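Long-range contact in aerobactin synthase IucC (Klebsiella pneumoniae, PDB 6CN7), which probably catalyses the ATP-dependent attachment of a second N-acetyl-N-hydroxylysine to the citryl intermediate, completing the siderophore aerobactin: residues Glu96-Asp108 with Ala142-Leu155. The protein carries 5 engineered substitutions. Numbering follows the deposited sequence.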
loop_
_atom_site.group_PDB
_atom_site.type_symbol
_atom_site.label_atom_id
_atom_site.label_comp_id
_atom_site.label_asym_id
_atom_site.label_seq_id
_atom_site.Cartn_x
_atom_site.Cartn_y
_atom_site.Cartn_z
ATOM N N GLU A 96 -4.537 -16.828 1.029
ATOM C CA GLU A 96 -3.484 -16.222 1.838
ATOM C C GLU A 96 -2.178 -16.991 1.693
ATOM O O GLU A 96 -1.108 -16.397 1.514
ATOM C CB GLU A 96 -3.914 -16.171 3.304
ATOM C CG GLU A 96 -5.049 -15.205 3.592
ATOM C CD GLU A 96 -5.442 -15.195 5.056
ATOM O OE1 GLU A 96 -4.769 -15.876 5.859
ATOM O OE2 GLU A 96 -6.426 -14.507 5.403
ATOM N N HIS A 97 -2.245 -18.321 1.775
ATOM C CA HIS A 97 -1.037 -19.133 1.692
ATOM C C HIS A 97 -0.484 -19.171 0.275
ATOM O O HIS A 97 0.723 -19.366 0.090
ATOM C CB HIS A 97 -1.323 -20.546 2.195
ATOM C CG HIS A 97 -1.518 -20.627 3.678
ATOM N ND1 HIS A 97 -2.299 -21.591 4.276
ATOM C CD2 HIS A 97 -1.030 -19.862 4.682
ATOM C CE1 HIS A 97 -2.284 -21.417 5.586
ATOM N NE2 HIS A 97 -1.522 -20.373 5.859
ATOM N N MET A 98 -1.339 -18.991 -0.732
ATOM C CA MET A 98 -0.853 -18.867 -2.102
ATOM C C MET A 98 0.092 -17.683 -2.232
ATOM O O MET A 98 1.195 -17.807 -2.776
ATOM C CB MET A 98 -2.030 -18.715 -3.064
ATOM C CG MET A 98 -2.759 -20.002 -3.354
ATOM S SD MET A 98 -1.738 -21.203 -4.221
ATOM C CE MET A 98 -2.880 -22.582 -4.223
ATOM N N GLN A 99 -0.330 -16.516 -1.740
ATOM C CA GLN A 99 0.526 -15.338 -1.806
ATOM C C GLN A 99 1.814 -15.556 -1.026
ATOM O O GLN A 99 2.903 -15.226 -1.509
ATOM C CB GLN A 99 -0.233 -14.116 -1.288
ATOM C CG GLN A 99 -1.340 -13.660 -2.225
ATOM C CD GLN A 99 -2.135 -12.494 -1.674
ATOM O OE1 GLN A 99 -2.065 -12.184 -0.484
ATOM N NE2 GLN A 99 -2.896 -11.837 -2.542
ATOM N N ASP A 100 1.713 -16.119 0.182
ATOM C CA ASP A 100 2.916 -16.486 0.921
ATOM C C ASP A 100 3.734 -17.515 0.152
ATOM O O ASP A 100 4.969 -17.464 0.151
ATOM C CB ASP A 100 2.549 -17.028 2.301
ATOM C CG ASP A 100 1.904 -15.981 3.189
ATOM O OD1 ASP A 100 2.104 -14.775 2.933
ATOM O OD2 ASP A 100 1.199 -16.365 4.146
ATOM N N LEU A 101 3.061 -18.458 -0.512
ATOM C CA LEU A 101 3.767 -19.467 -1.295
ATOM C C LEU A 101 4.518 -18.828 -2.455
ATOM O O LEU A 101 5.697 -19.122 -2.682
ATOM C CB LEU A 101 2.780 -20.520 -1.804
ATOM C CG LEU A 101 3.333 -21.664 -2.665
ATOM C CD1 LEU A 101 2.435 -22.881 -2.523
ATOM C CD2 LEU A 101 3.452 -21.295 -4.143
ATOM N N TYR A 102 3.847 -17.958 -3.211
ATOM C CA TYR A 102 4.488 -17.359 -4.374
ATOM C C TYR A 102 5.512 -16.311 -3.966
ATOM O O TYR A 102 6.510 -16.114 -4.669
ATOM C CB TYR A 102 3.436 -16.763 -5.309
ATOM C CG TYR A 102 2.696 -17.814 -6.109
ATOM C CD1 TYR A 102 3.340 -18.521 -7.114
ATOM C CD2 TYR A 102 1.360 -18.107 -5.856
ATOM C CE1 TYR A 102 2.680 -19.487 -7.849
ATOM C CE2 TYR A 102 0.689 -19.073 -6.590
ATOM C CZ TYR A 102 1.356 -19.759 -7.584
ATOM O OH TYR A 102 0.701 -20.722 -8.319
ATOM N N ALA A 103 5.298 -15.638 -2.835
ATOM C CA ALA A 103 6.340 -14.770 -2.298
ATOM C C ALA A 103 7.603 -15.558 -1.978
ATOM O O ALA A 103 8.716 -15.045 -2.143
ATOM C CB ALA A 103 5.838 -14.046 -1.049
ATOM N N THR A 104 7.452 -16.806 -1.525
ATOM C CA THR A 104 8.616 -17.630 -1.212
ATOM C C THR A 104 9.331 -18.077 -2.481
ATOM O O THR A 104 10.566 -18.046 -2.547
ATOM C CB THR A 104 8.198 -18.842 -0.376
ATOM O OG1 THR A 104 7.578 -18.397 0.838
ATOM C CG2 THR A 104 9.408 -19.709 -0.027
ATOM N N LEU A 105 8.576 -18.499 -3.497
ATOM C CA LEU A 105 9.199 -18.916 -4.747
ATOM C C LEU A 105 9.932 -17.758 -5.410
ATOM O O LEU A 105 11.014 -17.941 -5.978
ATOM C CB LEU A 105 8.141 -19.495 -5.688
ATOM C CG LEU A 105 7.408 -20.742 -5.183
ATOM C CD1 LEU A 105 6.359 -21.182 -6.193
ATOM C CD2 LEU A 105 8.385 -21.876 -4.911
ATOM N N LEU A 106 9.357 -16.556 -5.354
ATOM C CA LEU A 106 10.043 -15.388 -5.891
ATOM C C LEU A 106 11.380 -15.179 -5.195
ATOM O O LEU A 106 12.406 -14.961 -5.850
ATOM C CB LEU A 106 9.157 -14.148 -5.747
ATOM C CG LEU A 106 7.997 -14.044 -6.742
ATOM C CD1 LEU A 106 7.051 -12.923 -6.346
ATOM C CD2 LEU A 106 8.516 -13.821 -8.157
ATOM N N GLY A 107 11.388 -15.246 -3.862
ATOM C CA GLY A 107 12.632 -15.080 -3.130
ATOM C C GLY A 107 13.617 -16.200 -3.402
ATOM O O GLY A 107 14.820 -15.963 -3.543
ATOM N N ASP A 108 13.123 -17.437 -3.481
ATOM C CA ASP A 108 14.001 -18.562 -3.786
ATOM C C ASP A 108 14.595 -18.437 -5.182
ATOM O O ASP A 108 15.740 -18.849 -5.409
ATOM C CB ASP A 108 13.233 -19.876 -3.635
ATOM C CG ASP A 108 12.840 -20.160 -2.193
ATOM O OD1 ASP A 108 13.296 -19.421 -1.293
ATOM O OD2 ASP A 108 12.075 -21.119 -1.962
ATOM N N ALA A 142 7.083 -23.601 5.959
ATOM C CA ALA A 142 6.980 -23.958 4.546
ATOM C C ALA A 142 7.179 -22.746 3.643
ATOM O O ALA A 142 7.900 -22.823 2.641
ATOM C CB ALA A 142 5.623 -24.611 4.283
ATOM N N PHE A 143 6.545 -21.624 3.971
ATOM C CA PHE A 143 6.623 -20.402 3.174
ATOM C C PHE A 143 7.343 -19.347 4.011
ATOM O O PHE A 143 6.732 -18.425 4.548
ATOM C CB PHE A 143 5.221 -19.945 2.767
ATOM C CG PHE A 143 4.367 -21.046 2.201
ATOM C CD1 PHE A 143 4.893 -21.959 1.303
ATOM C CD2 PHE A 143 3.042 -21.176 2.580
ATOM C CE1 PHE A 143 4.111 -22.976 0.785
ATOM C CE2 PHE A 143 2.254 -22.190 2.065
ATOM C CZ PHE A 143 2.788 -23.090 1.167
ATOM N N ASN A 144 8.663 -19.488 4.116
ATOM C CA ASN A 144 9.431 -18.680 5.056
ATOM C C ASN A 144 9.711 -17.267 4.559
ATOM O O ASN A 144 10.373 -16.505 5.271
ATOM C CB ASN A 144 10.753 -19.374 5.398
ATOM C CG ASN A 144 11.656 -19.547 4.194
ATOM O OD1 ASN A 144 11.342 -19.095 3.095
ATOM N ND2 ASN A 144 12.794 -20.200 4.401
ATOM N N LYS A 145 9.237 -16.891 3.370
ATOM C CA LYS A 145 9.368 -15.518 2.891
ATOM C C LYS A 145 8.021 -14.865 2.619
ATOM O O LYS A 145 7.980 -13.763 2.060
ATOM C CB LYS A 145 10.231 -15.470 1.629
ATOM C CG LYS A 145 11.669 -15.900 1.847
ATOM C CD LYS A 145 12.439 -15.896 0.543
ATOM C CE LYS A 145 13.783 -16.580 0.696
ATOM N NZ LYS A 145 13.624 -18.040 0.936
ATOM N N GLY A 146 6.919 -15.512 2.985
ATOM C CA GLY A 146 5.629 -14.854 2.913
ATOM C C GLY A 146 5.535 -13.755 3.955
ATOM O O GLY A 146 5.989 -13.903 5.089
ATOM N N ARG A 147 4.965 -12.623 3.549
ATOM C CA ARG A 147 4.849 -11.471 4.439
ATOM C C ARG A 147 3.554 -10.752 4.088
ATOM O O ARG A 147 3.454 -10.129 3.025
ATOM C CB ARG A 147 6.065 -10.560 4.307
ATOM C CG ARG A 147 7.401 -11.290 4.503
ATOM C CD ARG A 147 8.581 -10.444 4.094
ATOM N NE ARG A 147 9.863 -11.109 4.354
ATOM C CZ ARG A 147 10.585 -11.771 3.450
ATOM N NH1 ARG A 147 10.174 -11.876 2.192
ATOM N NH2 ARG A 147 11.737 -12.327 3.803
ATOM N N ARG A 148 2.569 -10.849 4.980
ATOM C CA ARG A 148 1.206 -10.433 4.672
ATOM C C ARG A 148 1.165 -9.012 4.124
ATOM O O ARG A 148 1.702 -8.080 4.727
ATOM C CB ARG A 148 0.338 -10.537 5.927
ATOM C CG ARG A 148 -1.120 -10.161 5.721
ATOM C CD ARG A 148 -1.785 -11.056 4.689
ATOM N NE ARG A 148 -1.591 -12.472 4.991
ATOM C CZ ARG A 148 -2.309 -13.158 5.875
ATOM N NH1 ARG A 148 -2.055 -14.444 6.080
ATOM N NH2 ARG A 148 -3.280 -12.563 6.558
ATOM N N GLY A 149 0.519 -8.859 2.970
ATOM C CA GLY A 149 0.346 -7.567 2.344
ATOM C C GLY A 149 1.510 -7.090 1.504
ATOM O O GLY A 149 1.427 -5.994 0.933
ATOM N N TRP A 150 2.591 -7.864 1.405
ATOM C CA TRP A 150 3.766 -7.476 0.628
ATOM C C TRP A 150 3.681 -8.111 -0.755
ATOM O O TRP A 150 3.759 -9.334 -0.891
ATOM C CB TRP A 150 5.055 -7.894 1.333
ATOM C CG TRP A 150 5.389 -7.062 2.535
ATOM C CD1 TRP A 150 4.510 -6.505 3.415
ATOM C CD2 TRP A 150 6.696 -6.682 2.980
ATOM N NE1 TRP A 150 5.187 -5.808 4.384
ATOM C CE2 TRP A 150 6.532 -5.900 4.140
ATOM C CE3 TRP A 150 7.991 -6.928 2.511
ATOM C CZ2 TRP A 150 7.611 -5.362 4.838
ATOM C CZ3 TRP A 150 9.063 -6.394 3.207
ATOM C CH2 TRP A 150 8.864 -5.620 4.358
ATOM N N GLY A 151 3.514 -7.274 -1.778
ATOM C CA GLY A 151 3.593 -7.714 -3.154
ATOM C C GLY A 151 5.024 -7.725 -3.657
ATOM O O GLY A 151 5.980 -7.477 -2.919
ATOM N N LYS A 152 5.165 -8.017 -4.953
ATOM C CA LYS A 152 6.494 -8.128 -5.548
ATOM C C LYS A 152 7.312 -6.860 -5.344
ATOM O O LYS A 152 8.535 -6.931 -5.169
ATOM C CB LYS A 152 6.372 -8.448 -7.038
ATOM C CG LYS A 152 7.696 -8.728 -7.737
ATOM C CD LYS A 152 7.476 -9.341 -9.118
ATOM C CE LYS A 152 8.789 -9.555 -9.857
ATOM N NZ LYS A 152 9.401 -8.270 -10.296
ATOM N N GLU A 153 6.663 -5.694 -5.355
ATOM C CA GLU A 153 7.385 -4.434 -5.196
ATOM C C GLU A 153 7.971 -4.309 -3.793
ATOM O O GLU A 153 9.157 -3.999 -3.627
ATOM C CB GLU A 153 6.450 -3.260 -5.492
ATOM C CG GLU A 153 7.128 -1.895 -5.525
ATOM C CD GLU A 153 7.872 -1.644 -6.823
ATOM O OE1 GLU A 153 7.983 -2.584 -7.640
ATOM O OE2 GLU A 153 8.341 -0.504 -7.030
ATOM N N ALA A 154 7.149 -4.543 -2.770
ATOM C CA ALA A 154 7.606 -4.388 -1.394
ATOM C C ALA A 154 8.640 -5.446 -1.033
ATOM O O ALA A 154 9.603 -5.158 -0.311
ATOM C CB ALA A 154 6.415 -4.451 -0.442
ATOM N N LEU A 155 8.456 -6.675 -1.518
ATOM C CA LEU A 155 9.446 -7.722 -1.287
ATOM C C LEU A 155 10.810 -7.313 -1.827
ATOM O O LEU A 155 11.826 -7.414 -1.129
ATOM C CB LEU A 155 8.984 -9.029 -1.932
ATOM C CG LEU A 155 7.732 -9.678 -1.332
ATOM C CD1 LEU A 155 7.179 -10.763 -2.250
ATOM C CD2 LEU A 155 8.036 -10.255 0.041
HETATM O O HOH W 1 -0.462 -11.414 1.574
#
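A type I beta turn, Phe143 to Gly146, lies against one side of helix 91-114, chiefly along Asp100, Leu101 and Thr104. The Phe143 ring lies with one face over Leu101, whose CB sits 3.9 Å from the ring centroid in a CH-pi contact; CD1 of Leu101, its CG anti to the backbone N (chi1 179°), reaches 3.7 Å from Phe143 CE1. Within the helix Thr104 OG1 donates to Asp100 O, which Thr104 N also binds, from the other face of the carbonyl plane; the same OG1 weakly accepts Lys145 N, 3.4 Å away. Gly146 comes closest to the helix backbone, its CA 3.7 Å from Asp100 CA. Two salt bridges join the loop leading into helix 152-158 to helix 91-114, which also packs on the second subunit, Leu106 on its Ile236. Lys145, bent at its last torsion (chi4 68°), passes Gly107 and brings NZ 2.6 Å from Asp108 OD1, meeting that oxygen almost head-on; Ser136 O also binds NZ. Past the turn, Arg148 NH1 meets Glu96 OE1 at 3.1 Å, with the carboxylate over a guanidinium face and the planes 46° apart. A water joins Gln99 OE1 to Gly149 N, while Leu155 CD1 packs 3.7 Å from Ala103 CB.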